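PDB 2ESN: probable transcriptional regulator from Pseudomonas aeruginosa, which probably regulates transcription as a LysR-type factor, joining a DNA-binding helix-turn-helix domain to an effector-binding domain of the periplasmic-binding-protein type. Local coordinates for residues V179-P193 and A261-F273. Residues are numbered along the deposited sequence; the frame is centred on the assembly and turned at random.
Sequences VVVARRDHPRLAGAP and AEAAGLALYPAPF
Tyr-269 packs its ring against the returning loop 189-193, while its backbone pairs with Val-180: strand 266-269 runs antiparallel to the end of strand 168-183 in the sheet of the LysR effector-binding domain, a fold of the periplasmic-binding-protein type. Pro-193 CD lies against Tyr-269 CG, Ala-192 CA comes within 3.4 Å of Tyr-269 CD1, and Leu-189 CD1 within 3.6 Å of Tyr-269 CE2. The ring reaches this loop because CG stands anti to the carbonyl carbon (chi1 -61°). Small Ala-182, on the same face of the sheet, meets the ring's edge through CB, and Val-180 on that face sends CG2 to Ala-271 and Pro-272.

The opposite face is aliphatic. Val-181 CG1 nestles against both methyls of Leu-266, 3.8 Å from CD1, and Val-179 CG2 touches Leu-268 CG; valines and leucines, lacking polar groups, suit a face covered by helices 254-264 and 236-244.

Between the faces, Val-180 with Tyr-269 and Ala-182 with Ala-267 form hydrogen-bonded pairs, each closed by two backbone bonds. Beyond them, Arg-184 N donates to Gly-265 O from above the carbonyl plane. Gly-265, with positive phi, ends helix 254-264 in a Schellman motif, a conformation that favours glycine.

At the polar edge, Arg-184 extends with CG anti to its own N (chi1 -170°), then bends at chi3 to lay one guanidinium face over the Gly-265 to Leu-266 peptide. A water in the guanidinium plane accepts from Arg-184 NH1 (2.9 Å) and donates to Glu-262 O and OE1; OE2, well out of that plane, adds only charge. NH2 gives a weak bond to Ala-261 O at 3.3 Å. The phenol of Tyr-269 ends among waters: one, 2.7 Å from its OH, also donates to Arg-183 O, while another, 2.8 Å from the OH, donates weakly to Ala-190 O.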
loop_
_atom_site.group_PDB
_atom_site.type_symbol
_atom_site.label_atom_id
_atom_site.label_comp_id
_atom_site.label_asym_id
_atom_site.label_seq_id
_atom_site.Cartn_x
_atom_site.Cartn_y
_atom_site.Cartn_z
ATOM N N VAL C 179 35.465 15.213 2.855
ATOM C CA VAL C 179 36.426 15.781 3.741
ATOM C C VAL C 179 35.862 15.653 5.164
ATOM O O VAL C 179 34.720 15.316 5.310
ATOM C CB VAL C 179 36.747 17.264 3.392
ATOM C CG1 VAL C 179 37.476 17.367 2.066
ATOM C CG2 VAL C 179 35.467 18.186 3.428
ATOM N N VAL C 180 36.714 15.866 6.172
ATOM C CA VAL C 180 36.402 15.845 7.601
ATOM C C VAL C 180 36.279 17.317 7.958
ATOM O O VAL C 180 37.149 18.127 7.621
ATOM C CB VAL C 180 37.518 15.161 8.434
ATOM C CG1 VAL C 180 37.224 15.257 9.950
ATOM C CG2 VAL C 180 37.594 13.673 8.038
ATOM N N VAL C 181 35.170 17.618 8.631
ATOM C CA VAL C 181 34.783 18.918 9.023
ATOM C C VAL C 181 34.731 18.930 10.539
ATOM O O VAL C 181 34.271 17.963 11.128
ATOM C CB VAL C 181 33.336 19.148 8.437
ATOM C CG1 VAL C 181 32.669 20.285 9.085
ATOM C CG2 VAL C 181 33.374 19.249 6.862
ATOM N N ALA C 182 35.252 20.000 11.166
ATOM C CA ALA C 182 35.105 20.262 12.610
ATOM C C ALA C 182 34.784 21.710 12.762
ATOM O O ALA C 182 35.034 22.467 11.845
ATOM C CB ALA C 182 36.394 19.997 13.324
ATOM N N ARG C 183 34.252 22.104 13.929
ATOM C CA ARG C 183 34.191 23.519 14.248
ATOM C C ARG C 183 35.597 24.124 14.035
ATOM O O ARG C 183 36.654 23.426 14.186
ATOM C CB ARG C 183 33.678 23.764 15.667
ATOM C CG ARG C 183 34.550 23.202 16.829
ATOM C CD ARG C 183 34.464 24.191 17.964
ATOM N NE ARG C 183 33.139 24.256 18.508
ATOM C CZ ARG C 183 32.357 25.314 18.689
ATOM N NH1 ARG C 183 31.183 25.075 19.243
ATOM N NH2 ARG C 183 32.690 26.547 18.336
ATOM N N ARG C 184 35.629 25.389 13.631
ATOM C CA ARG C 184 36.866 26.050 13.294
ATOM C C ARG C 184 37.880 26.014 14.449
ATOM O O ARG C 184 39.066 25.764 14.242
ATOM C CB ARG C 184 36.602 27.523 12.949
ATOM C CG ARG C 184 37.905 28.156 12.346
ATOM C CD ARG C 184 37.644 29.499 11.680
ATOM N NE ARG C 184 37.048 29.234 10.370
ATOM C CZ ARG C 184 35.855 29.639 9.938
ATOM N NH1 ARG C 184 35.067 30.435 10.693
ATOM N NH2 ARG C 184 35.482 29.235 8.718
ATOM N N ASP C 185 37.409 26.287 15.643
ATOM C CA ASP C 185 38.265 26.152 16.859
ATOM C C ASP C 185 37.906 24.914 17.711
ATOM O O ASP C 185 37.275 25.034 18.727
ATOM C CB ASP C 185 38.120 27.394 17.715
ATOM C CG ASP C 185 38.597 28.657 16.968
ATOM O OD1 ASP C 185 39.539 28.622 16.148
ATOM O OD2 ASP C 185 37.983 29.671 17.164
ATOM N N HIS C 186 38.300 23.731 17.255
ATOM C CA HIS C 186 37.943 22.503 17.961
ATOM C C HIS C 186 38.983 22.358 19.100
ATOM O O HIS C 186 40.173 22.572 18.853
ATOM C CB HIS C 186 38.051 21.348 16.971
ATOM C CG HIS C 186 37.587 20.024 17.522
ATOM N ND1 HIS C 186 38.320 19.282 18.428
ATOM C CD2 HIS C 186 36.463 19.314 17.277
ATOM C CE1 HIS C 186 37.633 18.195 18.759
ATOM N NE2 HIS C 186 36.515 18.177 18.053
ATOM N N PRO C 187 38.553 21.967 20.334
ATOM C CA PRO C 187 39.556 21.991 21.425
ATOM C C PRO C 187 40.753 21.075 21.223
ATOM O O PRO C 187 41.775 21.315 21.855
ATOM C CB PRO C 187 38.754 21.662 22.703
ATOM C CG PRO C 187 37.474 20.928 22.212
ATOM C CD PRO C 187 37.221 21.516 20.785
ATOM N N ARG C 188 40.673 20.097 20.313
ATOM C CA ARG C 188 41.699 19.068 20.241
ATOM C C ARG C 188 42.307 18.936 18.866
ATOM O O ARG C 188 43.112 18.048 18.638
ATOM C CB ARG C 188 41.160 17.719 20.731
ATOM C CG ARG C 188 40.891 17.602 22.220
ATOM C CD ARG C 188 40.032 16.356 22.677
ATOM N NE ARG C 188 38.661 16.347 22.111
ATOM C CZ ARG C 188 37.615 16.927 22.688
ATOM N NH1 ARG C 188 37.751 17.596 23.837
ATOM N NH2 ARG C 188 36.422 16.862 22.119
ATOM N N LEU C 189 41.976 19.828 17.932
ATOM C CA LEU C 189 42.596 19.757 16.647
ATOM C C LEU C 189 43.547 20.889 16.504
ATOM O O LEU C 189 43.132 22.042 16.369
ATOM C CB LEU C 189 41.572 19.768 15.517
ATOM C CG LEU C 189 40.486 18.690 15.481
ATOM C CD1 LEU C 189 39.679 18.822 14.221
ATOM C CD2 LEU C 189 41.073 17.263 15.612
ATOM N N ALA C 190 44.824 20.570 16.490
ATOM C CA ALA C 190 45.853 21.611 16.339
ATOM C C ALA C 190 46.173 21.721 14.845
ATOM O O ALA C 190 46.558 22.802 14.339
ATOM C CB ALA C 190 47.080 21.300 17.169
ATOM N N GLY C 191 45.946 20.619 14.138
ATOM C CA GLY C 191 45.658 20.662 12.721
ATOM C C GLY C 191 44.809 19.498 12.261
ATOM O O GLY C 191 43.934 18.994 12.996
ATOM N N ALA C 192 45.080 19.057 11.036
ATOM C CA ALA C 192 44.315 17.970 10.428
ATOM C C ALA C 192 44.308 16.778 11.411
ATOM O O ALA C 192 45.342 16.494 12.014
ATOM C CB ALA C 192 44.959 17.563 9.078
ATOM N N PRO C 193 43.161 16.084 11.570
ATOM C CA PRO C 193 43.206 15.002 12.528
ATOM C C PRO C 193 44.015 13.797 11.935
ATOM O O PRO C 193 44.014 13.576 10.722
ATOM C CB PRO C 193 41.742 14.643 12.745
ATOM C CG PRO C 193 41.021 15.133 11.473
ATOM C CD PRO C 193 41.866 16.214 10.864
ATOM N N ALA C 261 31.300 26.658 5.041
ATOM C CA ALA C 261 32.464 26.779 5.950
ATOM C C ALA C 261 32.362 28.055 6.788
ATOM O O ALA C 261 32.519 28.063 8.046
ATOM C CB ALA C 261 33.776 26.708 5.154
ATOM N N GLU C 262 32.020 29.141 6.128
ATOM C CA GLU C 262 31.880 30.418 6.878
ATOM C C GLU C 262 30.615 30.547 7.669
ATOM O O GLU C 262 30.646 30.944 8.826
ATOM C CB GLU C 262 31.986 31.610 5.902
ATOM C CG GLU C 262 33.385 32.075 5.725
ATOM C CD GLU C 262 33.875 32.852 6.959
ATOM O OE1 GLU C 262 33.030 33.407 7.737
ATOM O OE2 GLU C 262 35.115 32.909 7.141
ATOM N N ALA C 263 29.499 30.276 7.020
ATOM C CA ALA C 263 28.186 30.322 7.691
ATOM C C ALA C 263 28.144 29.502 8.986
ATOM O O ALA C 263 27.501 29.944 9.964
ATOM C CB ALA C 263 27.122 29.803 6.769
ATOM N N ALA C 264 28.745 28.286 8.986
ATOM C CA ALA C 264 28.634 27.435 10.195
ATOM C C ALA C 264 29.905 27.503 11.065
ATOM O O ALA C 264 29.961 26.842 12.105
ATOM C CB ALA C 264 28.320 26.003 9.829
ATOM N N GLY C 265 30.917 28.252 10.641
ATOM C CA GLY C 265 32.207 28.344 11.408
ATOM C C GLY C 265 33.002 27.025 11.343
ATOM O O GLY C 265 33.236 26.384 12.392
ATOM N N LEU C 266 33.438 26.603 10.149
ATOM C CA LEU C 266 34.095 25.263 10.040
ATOM C C LEU C 266 35.489 25.324 9.580
ATOM O O LEU C 266 35.794 26.234 8.837
ATOM C CB LEU C 266 33.362 24.380 8.990
ATOM C CG LEU C 266 31.842 24.321 9.178
ATOM C CD1 LEU C 266 31.134 23.540 7.958
ATOM C CD2 LEU C 266 31.481 23.736 10.551
ATOM N N ALA C 267 36.277 24.302 9.951
ATOM C CA ALA C 267 37.513 23.898 9.296
ATOM C C ALA C 267 37.323 22.592 8.467
ATOM O O ALA C 267 36.583 21.671 8.860
ATOM C CB ALA C 267 38.562 23.680 10.347
ATOM N N LEU C 268 37.963 22.515 7.326
ATOM C CA LEU C 268 37.855 21.368 6.453
ATOM C C LEU C 268 39.242 20.785 6.384
ATOM O O LEU C 268 40.199 21.541 6.189
ATOM C CB LEU C 268 37.471 21.813 5.037
ATOM C CG LEU C 268 35.979 22.061 4.716
ATOM C CD1 LEU C 268 35.353 23.068 5.652
ATOM C CD2 LEU C 268 35.798 22.532 3.218
ATOM N N TYR C 269 39.329 19.456 6.525
ATOM C CA TYR C 269 40.597 18.716 6.545
ATOM C C TYR C 269 40.509 17.492 5.656
ATOM O O TYR C 269 39.437 16.916 5.482
ATOM C CB TYR C 269 40.845 18.148 7.924
ATOM C CG TYR C 269 40.957 19.195 8.992
ATOM C CD1 TYR C 269 42.038 20.094 9.004
ATOM C CD2 TYR C 269 39.965 19.324 9.946
ATOM C CE1 TYR C 269 42.129 21.059 10.007
ATOM C CE2 TYR C 269 40.030 20.270 10.912
ATOM C CZ TYR C 269 41.108 21.134 10.963
ATOM O OH TYR C 269 41.194 22.086 11.990
ATOM N N PRO C 270 41.652 17.075 5.112
ATOM C CA PRO C 270 41.668 15.774 4.422
ATOM C C PRO C 270 41.351 14.662 5.413
ATOM O O PRO C 270 41.660 14.781 6.588
ATOM C CB PRO C 270 43.082 15.683 3.863
ATOM C CG PRO C 270 43.894 16.730 4.731
ATOM C CD PRO C 270 42.958 17.786 5.104
ATOM N N ALA C 271 40.673 13.618 4.952
ATOM C CA ALA C 271 40.435 12.483 5.800
ATOM C C ALA C 271 41.760 11.775 6.082
ATOM O O ALA C 271 42.558 11.607 5.160
ATOM C CB ALA C 271 39.464 11.519 5.133
ATOM N N PRO C 272 41.968 11.302 7.322
ATOM C CA PRO C 272 43.112 10.486 7.640
ATOM C C PRO C 272 43.010 8.986 7.222
ATOM O O PRO C 272 43.673 8.140 7.823
ATOM C CB PRO C 272 43.152 10.596 9.159
ATOM C CG PRO C 272 41.746 10.630 9.548
ATOM C CD PRO C 272 41.115 11.507 8.520
ATOM N N PHE C 273 42.192 8.666 6.222
ATOM C CA PHE C 273 42.088 7.318 5.662
ATOM C C PHE C 273 41.610 7.500 4.225
ATOM O O PHE C 273 41.240 8.618 3.809
ATOM C CB PHE C 273 41.122 6.432 6.483
ATOM C CG PHE C 273 39.823 7.087 6.816
ATOM C CD1 PHE C 273 38.684 6.859 6.038
ATOM C CD2 PHE C 273 39.701 7.906 7.930
ATOM C CE1 PHE C 273 37.457 7.480 6.344
ATOM C CE2 PHE C 273 38.459 8.535 8.249
ATOM C CZ PHE C 273 37.354 8.338 7.451
HETATM O O HOH W 1 39.343 22.546 13.877
HETATM O O HOH W 2 32.622 31.878 10.433
HETATM O O HOH W 3 43.687 23.341 12.515
HETATM O O HOH W 4 43.851 14.416 8.350
#